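Local coordinates for protein purine nucleoside phosphorylase (Schistosoma mansoni, PDB 5KO5) that probably catalyses the reversible phosphorolysis of purine nucleosides such as inosine and guanosine, releasing the free base and ribose 1-phosphate, and here holds cytosine in its base pocket, at residues A[27-32]-A[78-83]; A[44-49]-A[72-77]; A[114-119]-A[275-280]. All blocks are in the same frame, centred on the assembly; numbering follows the deposited sequence.

Contact 1 (A[27-32]-A[78-83]); sequences PDIGII and RKIVAM
Pro27 lays its ring against Val81, CG 3.7 Å from Val81 CG1, just ahead of strand 29-32, which runs parallel to strand 78-84 in the central sheet of the phosphorylase alpha/beta fold. Next, Asp28 donates its backbone N to Lys79 O, the donor standing well above the carbonyl plane. Its carboxylate forms a salt bridge with Arg78: OD2 lies in the guanidinium plane, 3.2 Å from NH2, while NH2 meets OD2 from the anti side and well out of the carboxylate plane; the two planes are turned 58° apart. A water ties Asp28 OD2 to Arg78 NE and Lys79 N, so NH2 directly and NE through the water lead to the same oxygen. The Arg78 chain, bent at chi2 and chi3, folds back over Ile29, whose CD1 sits 4.1 Å above the centre of the guanidinium. From Ile29 on, the regular parallel ladder takes over, with Val81 N bonded to Ile29 O and Ile31 N to Val81 O. Gly30 adds a CA-H...O contact to Val81 O. Ile31 and Ala82 share a face with Ile29 and Ile80, and pack tightly, Ile31 CG1 only 3.4 Å from Ala82 CB. On the other face Ile32 lies side by side with Met83, its CD1 4.0 Å from Met83 SD.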
ATOM      1  N   PRO A  27       2.674  28.044  22.285  1.00 24.32           N
ATOM      2  CA  PRO A  27       2.913  26.720  22.868  1.00 23.00           C
ATOM      3  C   PRO A  27       4.302  26.198  22.538  1.00 25.81           C
ATOM      4  O   PRO A  27       4.836  26.428  21.450  1.00 25.99           O
ATOM      5  CB  PRO A  27       1.843  25.853  22.193  1.00 21.88           C
ATOM      6  CG  PRO A  27       1.685  26.492  20.835  1.00 22.19           C
ATOM      7  CD  PRO A  27       1.880  27.978  21.044  1.00 24.24           C
ATOM      8  N   ASP A  28       4.880  25.472  23.499  1.00 22.71           N
ATOM      9  CA  ASP A  28       6.144  24.769  23.309  1.00 23.08           C
ATOM     10  C   ASP A  28       5.949  23.284  23.052  1.00 23.48           C
ATOM     11  O   ASP A  28       6.861  22.627  22.531  1.00 20.83           O
ATOM     12  CB  ASP A  28       7.032  24.923  24.556  1.00 27.22           C
ATOM     13  CG  ASP A  28       7.436  26.364  24.826  1.00 34.95           C
ATOM     14  OD1 ASP A  28       7.621  27.139  23.865  1.00 32.37           O
ATOM     15  OD2 ASP A  28       7.575  26.718  26.014  1.00 39.27           O
ATOM     16  N   ILE A  29       4.786  22.749  23.408  1.00 20.56           N
ATOM     17  CA  ILE A  29       4.509  21.322  23.374  1.00 19.56           C
ATOM     18  C   ILE A  29       3.172  21.117  22.684  1.00 19.99           C
ATOM     19  O   ILE A  29       2.220  21.870  22.912  1.00 20.89           O
ATOM     20  CB  ILE A  29       4.462  20.765  24.816  1.00 20.36           C
ATOM     21  CG1 ILE A  29       5.831  20.909  25.475  1.00 21.47           C
ATOM     22  CG2 ILE A  29       4.021  19.324  24.828  1.00 20.90           C
ATOM     23  CD1 ILE A  29       5.766  20.999  26.990  1.00 28.20           C
ATOM     24  N   GLY A  30       3.103  20.106  21.825  1.00 17.72           N
ATOM     25  CA  GLY A  30       1.864  19.704  21.190  1.00 17.19           C
ATOM     26  C   GLY A  30       1.442  18.347  21.713  1.00 16.81           C
ATOM     27  O   GLY A  30       2.280  17.529  22.102  1.00 16.64           O
ATOM     28  N   ILE A  31       0.133  18.111  21.756  1.00 16.94           N
ATOM     29  CA  ILE A  31      -0.380  16.814  22.195  1.00 16.79           C
ATOM     30  C   ILE A  31      -1.485  16.338  21.257  1.00 18.88           C
ATOM     31  O   ILE A  31      -2.336  17.116  20.809  1.00 17.06           O
ATOM     32  CB  ILE A  31      -0.801  16.763  23.686  1.00 22.16           C
ATOM     33  CG1 ILE A  31      -2.043  17.590  23.951  1.00 27.83           C
ATOM     34  CG2 ILE A  31       0.317  17.250  24.612  1.00 21.39           C
ATOM     35  CD1 ILE A  31      -2.544  17.472  25.389  1.00 36.79           C
ATOM     36  N   ILE A  32      -1.465  15.045  20.957  1.00 16.03           N
ATOM     37  CA  ILE A  32      -2.510  14.383  20.187  1.00 16.08           C
ATOM     38  C   ILE A  32      -2.851  13.122  20.960  1.00 16.28           C
ATOM     39  O   ILE A  32      -1.959  12.332  21.286  1.00 17.84           O
ATOM     40  CB  ILE A  32      -2.034  14.052  18.759  1.00 15.48           C
ATOM     41  CG1 ILE A  32      -1.699  15.334  17.984  1.00 15.58           C
ATOM     42  CG2 ILE A  32      -3.069  13.226  18.014  1.00 20.18           C
ATOM     43  CD1 ILE A  32      -1.036  15.090  16.629  1.00 18.69           C
ATOM     44  N   ARG A  78       3.674  24.533  31.635  1.00 29.47           N
ATOM     45  CA  ARG A  78       4.144  24.651  30.264  1.00 27.96           C
ATOM     46  C   ARG A  78       2.981  25.003  29.347  1.00 27.07           C
ATOM     47  O   ARG A  78       1.837  24.609  29.587  1.00 30.45           O
ATOM     48  CB  ARG A  78       4.793  23.345  29.793  1.00 26.95           C
ATOM     49  CG  ARG A  78       5.915  22.843  30.698  1.00 30.16           C
ATOM     50  CD  ARG A  78       7.073  23.840  30.789  1.00 33.14           C
ATOM     51  NE  ARG A  78       7.516  24.299  29.472  1.00 38.72           N
ATOM     52  CZ  ARG A  78       8.432  23.686  28.726  1.00 39.48           C
ATOM     53  NH1 ARG A  78       9.014  22.572  29.153  1.00 32.85           N
ATOM     54  NH2 ARG A  78       8.766  24.188  27.545  1.00 39.54           N
ATOM     55  N   LYS A  79       3.284  25.742  28.283  1.00 26.31           N
ATOM     56  CA  LYS A  79       2.272  26.152  27.321  1.00 25.55           C
ATOM     57  C   LYS A  79       2.147  25.074  26.254  1.00 24.01           C
ATOM     58  O   LYS A  79       3.151  24.634  25.685  1.00 23.32           O
ATOM     59  CB  LYS A  79       2.663  27.487  26.690  1.00 25.69           C
ATOM     60  CG  LYS A  79       2.784  28.610  27.712  1.00 30.50           C
ATOM     61  CD  LYS A  79       3.387  29.868  27.111  1.00 35.89           C
ATOM     62  CE  LYS A  79       3.594  30.940  28.178  1.00 46.26           C
ATOM     63  NZ  LYS A  79       4.264  32.154  27.634  1.00 47.16           N
ATOM     64  N   ILE A  80       0.918  24.616  26.014  1.00 23.66           N
ATOM     65  CA  ILE A  80       0.693  23.489  25.122  1.00 22.46           C
ATOM     66  C   ILE A  80      -0.413  23.820  24.129  1.00 21.89           C
ATOM     67  O   ILE A  80      -1.205  24.746  24.319  1.00 22.56           O
ATOM     68  CB  ILE A  80       0.375  22.178  25.882  1.00 24.50           C
ATOM     69  CG1 ILE A  80      -1.047  22.199  26.436  1.00 26.93           C
ATOM     70  CG2 ILE A  80       1.387  21.923  27.002  1.00 24.46           C
ATOM     71  CD1 ILE A  80      -1.971  21.267  25.697  1.00 39.79           C
ATOM     72  N   VAL A  81      -0.446  23.042  23.049  1.00 20.80           N
ATOM     73  CA  VAL A  81      -1.536  23.063  22.080  1.00 20.62           C
ATOM     74  C   VAL A  81      -1.955  21.621  21.833  1.00 19.85           C
ATOM     75  O   VAL A  81      -1.105  20.757  21.600  1.00 20.70           O
ATOM     76  CB  VAL A  81      -1.138  23.765  20.763  1.00 19.57           C
ATOM     77  CG1 VAL A  81       0.159  23.190  20.185  1.00 19.79           C
ATOM     78  CG2 VAL A  81      -2.263  23.672  19.745  1.00 24.32           C
ATOM     79  N   ALA A  82      -3.256  21.354  21.907  1.00 20.20           N
ATOM     80  CA  ALA A  82      -3.783  20.001  21.774  1.00 20.06           C
ATOM     81  C   ALA A  82      -4.738  19.917  20.595  1.00 21.74           C
ATOM     82  O   ALA A  82      -5.515  20.845  20.349  1.00 21.00           O
ATOM     83  CB  ALA A  82      -4.559  19.604  23.034  1.00 21.53           C
ATOM     84  N   MET A  83      -4.713  18.785  19.890  1.00 19.13           N
ATOM     85  CA  MET A  83      -5.754  18.480  18.913  1.00 19.02           C
ATOM     86  C   MET A  83      -6.846  17.681  19.609  1.00 21.83           C
ATOM     87  O   MET A  83      -6.611  16.556  20.054  1.00 26.23           O
ATOM     88  CB  MET A  83      -5.192  17.701  17.727  1.00 18.22           C
ATOM     89  CG  MET A  83      -4.199  18.500  16.921  1.00 17.97           C
ATOM     90  SD  MET A  83      -3.719  17.720  15.364  1.00 20.66           S
ATOM     91  CE  MET A  83      -5.214  17.947  14.388  1.00 18.89           C
TER
HETATM   92  O   HOH W   1       6.049  26.675  28.115  1.00 31.96           O

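Contact 2 (A[44-49]-A[72-77])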
ATOM      1  N   ILE A  44      -6.730  21.462  30.691  1.00 42.47           N
ATOM      2  CA  ILE A  44      -5.813  22.539  30.342  1.00 36.93           C
ATOM      3  C   ILE A  44      -6.248  23.828  31.031  1.00 39.55           C
ATOM      4  O   ILE A  44      -7.435  24.183  31.043  1.00 42.02           O
ATOM      5  CB  ILE A  44      -5.778  22.689  28.813  1.00 30.21           C
ATOM      6  CG1 ILE A  44      -5.190  21.433  28.172  1.00 31.73           C
ATOM      7  CG2 ILE A  44      -4.972  23.894  28.413  1.00 29.98           C
ATOM      8  CD1 ILE A  44      -5.343  21.396  26.671  1.00 37.20           C
ATOM      9  N   GLU A  45      -5.286  24.537  31.621  1.00 38.13           N
ATOM     10  CA  GLU A  45      -5.577  25.753  32.367  1.00 37.98           C
ATOM     11  C   GLU A  45      -5.546  26.975  31.457  1.00 37.79           C
ATOM     12  O   GLU A  45      -4.843  27.001  30.443  1.00 39.29           O
ATOM     13  CB  GLU A  45      -4.571  25.950  33.501  1.00 39.98           C
ATOM     14  CG  GLU A  45      -4.438  24.759  34.429  1.00 48.95           C
ATOM     15  CD  GLU A  45      -3.533  25.053  35.609  1.00 60.18           C
ATOM     16  OE1 GLU A  45      -3.926  25.869  36.469  1.00 63.89           O
ATOM     17  OE2 GLU A  45      -2.423  24.481  35.666  1.00 61.18           O
ATOM     18  N   GLU A  46      -6.315  27.999  31.847  1.00 39.81           N
ATOM     19  CA  GLU A  46      -6.432  29.245  31.086  1.00 41.80           C
ATOM     20  C   GLU A  46      -6.669  28.957  29.609  1.00 39.06           C
ATOM     21  O   GLU A  46      -6.071  29.571  28.723  1.00 46.89           O
ATOM     22  CB  GLU A  46      -5.216  30.145  31.288  1.00 51.70           C
ATOM     23  CG  GLU A  46      -4.944  30.514  32.732  1.00 60.49           C
ATOM     24  CD  GLU A  46      -3.517  30.969  32.938  1.00 64.74           C
ATOM     25  OE1 GLU A  46      -3.311  32.039  33.548  1.00 66.74           O
ATOM     26  OE2 GLU A  46      -2.601  30.254  32.478  1.00 65.81           O
ATOM     27  N   ARG A  47      -7.549  28.003  29.344  1.00 36.38           N
ATOM     28  CA  ARG A  47      -7.554  27.401  28.027  1.00 33.37           C
ATOM     29  C   ARG A  47      -8.368  28.218  27.032  1.00 33.92           C
ATOM     30  O   ARG A  47      -9.282  28.968  27.382  1.00 36.68           O
ATOM     31  CB  ARG A  47      -8.054  25.963  28.084  1.00 42.08           C
ATOM     32  CG  ARG A  47      -9.511  25.820  28.412  1.00 46.58           C
ATOM     33  CD  ARG A  47      -9.888  24.365  28.324  1.00 46.28           C
ATOM     34  NE  ARG A  47     -11.309  24.184  28.072  1.00 54.41           N
ATOM     35  CZ  ARG A  47     -11.826  23.078  27.550  1.00 60.54           C
ATOM     36  NH1 ARG A  47     -13.133  22.986  27.348  1.00 71.39           N
ATOM     37  NH2 ARG A  47     -11.030  22.068  27.223  1.00 54.65           N
ATOM     38  N   LYS A  48      -8.006  28.055  25.766  1.00 29.98           N
ATOM     39  CA  LYS A  48      -8.685  28.687  24.647  1.00 31.47           C
ATOM     40  C   LYS A  48      -9.034  27.587  23.660  1.00 26.83           C
ATOM     41  O   LYS A  48      -8.142  26.878  23.180  1.00 26.62           O
ATOM     42  CB  LYS A  48      -7.772  29.722  23.985  1.00 39.36           C
ATOM     43  CG  LYS A  48      -8.390  30.399  22.784  1.00 43.48           C
ATOM     44  CD  LYS A  48      -9.654  31.141  23.176  1.00 49.82           C
ATOM     45  CE  LYS A  48     -10.451  31.534  21.949  1.00 53.75           C
ATOM     46  NZ  LYS A  48     -11.694  32.280  22.290  1.00 57.48           N
ATOM     47  N   VAL A  49     -10.321  27.432  23.377  1.00 28.76           N
ATOM     48  CA  VAL A  49     -10.826  26.389  22.490  1.00 26.48           C
ATOM     49  C   VAL A  49     -11.112  27.022  21.135  1.00 25.97           C
ATOM     50  O   VAL A  49     -11.911  27.960  21.035  1.00 28.05           O
ATOM     51  CB  VAL A  49     -12.092  25.740  23.069  1.00 32.35           C
ATOM     52  CG1 VAL A  49     -12.570  24.620  22.164  1.00 31.17           C
ATOM     53  CG2 VAL A  49     -11.829  25.226  24.478  1.00 30.05           C
ATOM     54  N   LEU A  72      -5.589  25.424  23.414  1.00 23.57           N
ATOM     55  CA  LEU A  72      -4.320  25.968  23.871  1.00 23.79           C
ATOM     56  C   LEU A  72      -4.446  26.432  25.312  1.00 27.16           C
ATOM     57  O   LEU A  72      -5.497  26.927  25.733  1.00 27.12           O
ATOM     58  CB  LEU A  72      -3.871  27.157  23.010  1.00 25.86           C
ATOM     59  CG  LEU A  72      -3.549  26.814  21.554  1.00 26.03           C
ATOM     60  CD1 LEU A  72      -4.744  27.080  20.654  1.00 33.43           C
ATOM     61  CD2 LEU A  72      -2.326  27.578  21.084  1.00 27.45           C
ATOM     62  N   GLY A  73      -3.357  26.282  26.060  1.00 25.73           N
ATOM     63  CA  GLY A  73      -3.343  26.727  27.446  1.00 27.05           C
ATOM     64  C   GLY A  73      -2.119  26.204  28.160  1.00 31.48           C
ATOM     65  O   GLY A  73      -1.092  25.930  27.536  1.00 28.64           O
ATOM     66  N   SER A  74      -2.242  26.057  29.476  1.00 29.85           N
ATOM     67  CA  SER A  74      -1.122  25.664  30.318  1.00 33.83           C
ATOM     68  C   SER A  74      -1.405  24.327  30.983  1.00 34.69           C
ATOM     69  O   SER A  74      -2.502  24.111  31.512  1.00 33.95           O
ATOM     70  CB  SER A  74      -0.838  26.723  31.390  1.00 40.22           C
ATOM     71  OG  SER A  74      -0.328  27.911  30.808  1.00 51.93           O
ATOM     72  N   VAL A  75      -0.417  23.437  30.952  1.00 30.75           N
ATOM     73  CA  VAL A  75      -0.429  22.195  31.714  1.00 33.89           C
ATOM     74  C   VAL A  75       0.910  22.074  32.418  1.00 32.51           C
ATOM     75  O   VAL A  75       1.961  22.145  31.771  1.00 31.26           O
ATOM     76  CB  VAL A  75      -0.655  20.966  30.816  1.00 34.66           C
ATOM     77  CG1 VAL A  75      -0.442  19.685  31.623  1.00 35.07           C
ATOM     78  CG2 VAL A  75      -2.041  21.000  30.203  1.00 35.65           C
ATOM     79  N   GLY A  76       0.872  21.892  33.732  1.00 40.73           N
ATOM     80  CA  GLY A  76       2.100  21.687  34.487  1.00 42.75           C
ATOM     81  C   GLY A  76       3.121  22.786  34.310  1.00 37.88           C
ATOM     82  O   GLY A  76       4.329  22.518  34.292  1.00 46.08           O
ATOM     83  N   GLY A  77       2.661  24.025  34.170  1.00 32.90           N
ATOM     84  CA  GLY A  77       3.552  25.152  34.000  1.00 35.52           C
ATOM     85  C   GLY A  77       4.093  25.347  32.601  1.00 31.67           C
ATOM     86  O   GLY A  77       4.908  26.255  32.395  1.00 35.25           O
TER
HETATM   87  O   HOH W   2      -1.506  21.972  35.274  1.00 39.29           O
HETATM   88  O   HOH W   3       0.116  25.178  34.271  1.00 49.76           O
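Ile44, ahead of strand 47-51, and Val75 of the antiparallel strand 69-75, both buried, meet obliquely, Ile44 CG1 lying 3.8 Å from Val75 CG2. The two branches of Ile44 divide the work. CG2, anti to the backbone N, is pressed against the backbone of the other strand, 3.4 Å from Gly73 CA, closer than a usual carbon-carbon contact. Gly73 presents its bare CA both to this methyl and to Glu45 O, the latter in a CA-H...O contact of 3.4 Å between Gly73 CA and Glu45 O.

Glu45 and Ser74 put polar side chains on the face that also carries Lys48 and Leu72. The Glu45 chain passes beside Ser74 O and then runs out, extended beyond CG, to the turn that follows the strand. There OE2 accepts from two waters, which in turn accept from Gly76 N and Gly77 N, joining the carboxylate to the turn. Glu46 only brings OE2 near Ser74 OG, at 3.7 Å.

Between the hydrogen-bonded pairs Glu45-Ser74 and Lys48-Leu72 the register slips by one residue, a beta bulge at which the chain turns a corner at Glu46, with positive phi (47°). Each pair is closed by two backbone bonds; in that from Lys48 N to Leu72 O, 2.8 Å long, the donor lies nearly on the line of the C=O bond. Arg47 CA adds a CA-H...O contact to the same oxygen.

Strand 78-84 flanks strand 69-75, with Ile80 packed on both Ile44 and Val75. Helix 9-23 touches Lys48 and Leu72, while the C-terminal helix 259-283 reaches Val75 through Lys278 and Ile281.

Contact 3 (A[114-119]-A[275-280]). With CYT (6-aminopyrimidin-2(1H)-one), chain B; EDO (1,2-ethanediol), chain C.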
ATOM      1  N   LEU A 114       3.688  15.088  21.878  1.00 15.49           N
ATOM      2  CA  LEU A 114       3.356  13.913  22.677  1.00 15.66           C
ATOM      3  C   LEU A 114       2.108  13.277  22.086  1.00 16.56           C
ATOM      4  O   LEU A 114       1.111  13.970  21.867  1.00 17.75           O
ATOM      5  CB  LEU A 114       3.061  14.315  24.127  1.00 17.40           C
ATOM      6  CG  LEU A 114       4.142  15.138  24.837  1.00 18.78           C
ATOM      7  CD1 LEU A 114       3.720  15.485  26.269  1.00 20.32           C
ATOM      8  CD2 LEU A 114       5.499  14.417  24.821  1.00 19.95           C
ATOM      9  N   ILE A 115       2.154  11.963  21.839  1.00 14.53           N
ATOM     10  CA  ILE A 115       1.070  11.256  21.164  1.00 14.29           C
ATOM     11  C   ILE A 115       0.709  10.006  21.953  1.00 18.46           C
ATOM     12  O   ILE A 115       1.591   9.264  22.395  1.00 18.14           O
ATOM     13  CB  ILE A 115       1.490  10.847  19.739  1.00 13.94           C
ATOM     14  CG1 ILE A 115       2.015  12.044  18.948  1.00 19.23           C
ATOM     15  CG2 ILE A 115       0.314  10.198  19.006  1.00 18.18           C
ATOM     16  CD1 ILE A 115       2.568  11.664  17.574  1.00 18.80           C
ATOM     17  N   THR A 116      -0.590   9.750  22.110  1.00 16.44           N
ATOM     18  CA  THR A 116      -1.049   8.464  22.616  1.00 15.50           C
ATOM     19  C   THR A 116      -1.988   7.828  21.598  1.00 15.18           C
ATOM     20  O   THR A 116      -2.578   8.508  20.757  1.00 17.91           O
ATOM     21  CB  THR A 116      -1.759   8.576  23.982  1.00 16.29           C
ATOM     22  OG1 THR A 116      -2.907   9.433  23.863  1.00 18.00           O
ATOM     23  CG2 THR A 116      -0.811   9.133  25.040  1.00 19.18           C
ATOM     24  N   ASN A 117      -2.101   6.503  21.669  1.00 14.49           N
ATOM     25  CA  ASN A 117      -3.013   5.776  20.802  1.00 13.66           C
ATOM     26  C   ASN A 117      -3.443   4.496  21.509  1.00 14.84           C
ATOM     27  O   ASN A 117      -2.861   4.098  22.520  1.00 15.53           O
ATOM     28  CB  ASN A 117      -2.397   5.492  19.417  1.00 14.20           C
ATOM     29  CG  ASN A 117      -1.187   4.572  19.472  1.00 16.60           C
ATOM     30  OD1 ASN A 117      -1.269   3.434  19.937  1.00 15.05           O
ATOM     31  ND2 ASN A 117      -0.059   5.053  18.963  1.00 17.48           N
ATOM     32  N   LEU A 118      -4.490   3.873  20.977  1.00 15.99           N
ATOM     33  CA  LEU A 118      -4.903   2.533  21.376  1.00 15.46           C
ATOM     34  C   LEU A 118      -4.430   1.564  20.303  1.00 16.34           C
ATOM     35  O   LEU A 118      -4.534   1.852  19.105  1.00 16.53           O
ATOM     36  CB  LEU A 118      -6.427   2.442  21.514  1.00 20.97           C
ATOM     37  CG  LEU A 118      -7.084   2.709  22.873  1.00 30.74           C
ATOM     38  CD1 LEU A 118      -6.642   1.697  23.924  1.00 32.70           C
ATOM     39  CD2 LEU A 118      -6.812   4.107  23.345  1.00 30.08           C
ATOM     40  N   ALA A 119      -3.881   0.426  20.723  1.00 15.11           N
ATOM     41  CA  ALA A 119      -3.277  -0.479  19.755  1.00 13.47           C
ATOM     42  C   ALA A 119      -3.509  -1.930  20.150  1.00 13.12           C
ATOM     43  O   ALA A 119      -3.817  -2.240  21.301  1.00 15.66           O
ATOM     44  CB  ALA A 119      -1.764  -0.223  19.643  1.00 15.88           C
ATOM     45  N   MET A 275      -2.265  11.450  34.423  1.00 21.53           N
ATOM     46  CA  MET A 275      -1.286  11.799  35.447  1.00 21.69           C
ATOM     47  C   MET A 275       0.131  11.651  34.901  1.00 21.19           C
ATOM     48  O   MET A 275       0.987  12.516  35.117  1.00 22.45           O
ATOM     49  CB  MET A 275      -1.518  10.909  36.678  1.00 23.78           C
ATOM     50  CG  MET A 275      -0.743  11.294  37.928  1.00 40.15           C
ATOM     51  SD  MET A 275       0.993  10.821  37.853  1.00 41.83           S
ATOM     52  CE  MET A 275       0.858   9.126  37.382  1.00 20.50           C
ATOM     53  N   TRP A 276       0.382  10.568  34.168  1.00 20.06           N
ATOM     54  CA  TRP A 276       1.711  10.313  33.628  1.00 21.14           C
ATOM     55  C   TRP A 276       2.126  11.421  32.672  1.00 21.69           C
ATOM     56  O   TRP A 276       3.225  11.982  32.782  1.00 20.70           O
ATOM     57  CB  TRP A 276       1.659   8.984  32.884  1.00 20.68           C
ATOM     58  CG  TRP A 276       2.962   8.394  32.474  1.00 20.72           C
ATOM     59  CD1 TRP A 276       4.216   8.764  32.886  1.00 21.75           C
ATOM     60  CD2 TRP A 276       3.139   7.277  31.605  1.00 18.33           C
ATOM     61  NE1 TRP A 276       5.163   7.952  32.300  1.00 20.30           N
ATOM     62  CE2 TRP A 276       4.525   7.028  31.512  1.00 19.31           C
ATOM     63  CE3 TRP A 276       2.254   6.464  30.882  1.00 17.82           C
ATOM     64  CZ2 TRP A 276       5.049   6.002  30.722  1.00 20.33           C
ATOM     65  CZ3 TRP A 276       2.771   5.445  30.104  1.00 18.41           C
ATOM     66  CH2 TRP A 276       4.158   5.221  30.030  1.00 20.56           C
ATOM     67  N   PHE A 277       1.249  11.754  31.722  1.00 20.20           N
ATOM     68  CA  PHE A 277       1.589  12.759  30.724  1.00 18.35           C
ATOM     69  C   PHE A 277       1.673  14.156  31.326  1.00 20.71           C
ATOM     70  O   PHE A 277       2.499  14.963  30.891  1.00 20.80           O
ATOM     71  CB  PHE A 277       0.627  12.678  29.534  1.00 18.54           C
ATOM     72  CG  PHE A 277       1.117  11.772  28.445  1.00 21.29           C
ATOM     73  CD1 PHE A 277       1.475  10.463  28.726  1.00 22.01           C
ATOM     74  CD2 PHE A 277       1.258  12.238  27.156  1.00 24.08           C
ATOM     75  CE1 PHE A 277       1.963   9.629  27.716  1.00 23.05           C
ATOM     76  CE2 PHE A 277       1.724  11.408  26.144  1.00 25.01           C
ATOM     77  CZ  PHE A 277       2.085  10.105  26.442  1.00 25.15           C
ATOM     78  N   LYS A 278       0.849  14.462  32.331  1.00 21.10           N
ATOM     79  CA  LYS A 278       1.011  15.738  33.024  1.00 22.03           C
ATOM     80  C   LYS A 278       2.403  15.846  33.637  1.00 20.81           C
ATOM     81  O   LYS A 278       3.069  16.877  33.504  1.00 22.43           O
ATOM     82  CB  LYS A 278      -0.086  15.910  34.080  1.00 24.12           C
ATOM     83  CG  LYS A 278      -0.053  17.224  34.844  1.00 27.83           C
ATOM     84  CD  LYS A 278      -1.229  17.292  35.825  1.00 30.03           C
ATOM     85  CE  LYS A 278      -1.192  18.543  36.677  1.00 40.25           C
ATOM     86  NZ  LYS A 278      -2.333  18.570  37.639  1.00 45.55           N
ATOM     87  N   GLU A 279       2.875  14.774  34.276  1.00 20.72           N
ATOM     88  CA  GLU A 279       4.205  14.804  34.877  1.00 22.61           C
ATOM     89  C   GLU A 279       5.298  14.858  33.814  1.00 22.84           C
ATOM     90  O   GLU A 279       6.305  15.552  33.992  1.00 25.72           O
ATOM     91  CB  GLU A 279       4.399  13.614  35.820  1.00 26.12           C
ATOM     92  CG  GLU A 279       5.758  13.588  36.525  1.00 25.86           C
ATOM     93  CD  GLU A 279       5.929  14.682  37.565  1.00 36.15           C
ATOM     94  OE1 GLU A 279       4.956  15.412  37.850  1.00 36.86           O
ATOM     95  OE2 GLU A 279       7.052  14.811  38.097  1.00 45.24           O
ATOM     96  N   ILE A 280       5.124  14.138  32.703  1.00 20.63           N
ATOM     97  CA  ILE A 280       6.079  14.248  31.600  1.00 22.12           C
ATOM     98  C   ILE A 280       6.197  15.700  31.153  1.00 24.62           C
ATOM     99  O   ILE A 280       7.300  16.233  30.991  1.00 25.40           O
ATOM    100  CB  ILE A 280       5.689  13.318  30.437  1.00 21.01           C
ATOM    101  CG1 ILE A 280       5.876  11.849  30.835  1.00 22.04           C
ATOM    102  CG2 ILE A 280       6.517  13.651  29.188  1.00 23.05           C
ATOM    103  CD1 ILE A 280       5.231  10.865  29.866  1.00 21.69           C
TER
HETATM  104  N3  CYT B 301      -6.063  -2.679  16.834  1.00 13.97           N
HETATM  105  C4  CYT B 301      -6.448  -3.071  18.049  1.00 12.98           C
HETATM  106  N1  CYT B 301      -6.438  -0.422  17.476  1.00 18.03           N
HETATM  107  C2  CYT B 301      -6.059  -1.361  16.510  1.00 14.17           C
HETATM  108  O2  CYT B 301      -5.748  -0.981  15.376  1.00 13.76           O
HETATM  109  N4  CYT B 301      -6.443  -4.384  18.305  1.00 16.54           N
HETATM  110  C5  CYT B 301      -6.829  -2.128  19.053  1.00 17.36           C
HETATM  111  C6  CYT B 301      -6.814  -0.829  18.721  1.00 18.76           C
HETATM  112  C1  EDO C 302      -5.332   5.019  17.429  1.00 24.41           C
HETATM  113  O1  EDO C 302      -5.704   4.779  16.066  1.00 35.32           O
HETATM  114  C2  EDO C 302      -6.140   6.146  18.032  1.00 25.01           C
HETATM  115  O2  EDO C 302      -6.319   5.871  19.419  1.00 24.14           O
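A single aromatic ring carries most of this contact: Phe277 reaches from the C-terminal helix across to Thr116 and Leu114 of segment 114-119, although the two axes pass no closer than 11.0 Å. The segment lies on strand 112-121, set between strands 29-32 and 236-246 in the alpha/beta fold of the phosphorylase superfamily, and the helix packs against it nearly antiparallel, at 168°.

Thr116 and Phe277 point at each other tip to tip. The threonine methyl CG2 lies 3.4 Å from Phe277 CZ and also touches CE2, approaching the ring obliquely. With CG2 anti to the carbonyl carbon, OG1 takes the position between the backbone N and that carbon (chi1 60°), where it is hydrogen-bonded to Gly34 N; the polar and apolar branches of the threonine thus serve different partners. Leu114 instead slides past the ring in the opposite direction, placing CB 3.8 Å from Phe277 CE2. Its CD1 goes on to a looser contact with Ile280 CG2, one helical turn along. No hydrogen bond crosses between strand and helix, and the touching residues are all buried. Val240 of the adjoining strand 236-246 also packs on Phe277.

Further along, the strand leaves the helix segment and enters the base pocket. Asn117 is fixed by hydrogen bonds to Ser241 and Thr223, while Leu118 and Ala119 line the bound cytosine, Ala119 C lying 3.5 Å from its C5. A 1,2-ethanediol molecule, probably from the crystallisation liquor, sits beside Asn117 and accepts a hydrogen bond at O2 from Leu118 N, 3.1 Å away.

Overall arrangement
All three contacts draw on one mixed sheet, contact 3 adding a helix packed against it. Contacts 1 and 2, centres about 9 Å apart, are joined where strand 78-84 of contact 1 lies beside strand 69-75 of contact 2: Ile80 N lies 2.8 Å from Gly73 O, a probable hydrogen bond, and Ile80 CD1 packs on Ile44 CD1 at 3.5 Å. Contact 3 adjoins contact 1 from the other side of strand 29-32, where Gly30 O and Leu114 N, 2.8 Å apart, probably bond; the centres of contacts 1 and 3 are about 12 Å apart. Contacts 2 and 3, about 16 Å between centres, touch through Val75 and Lys278. Contact 3 alone includes cytosine-pocket residues, Leu118 and Ala119; Glu203 and Asn245 hydrogen-bond the base.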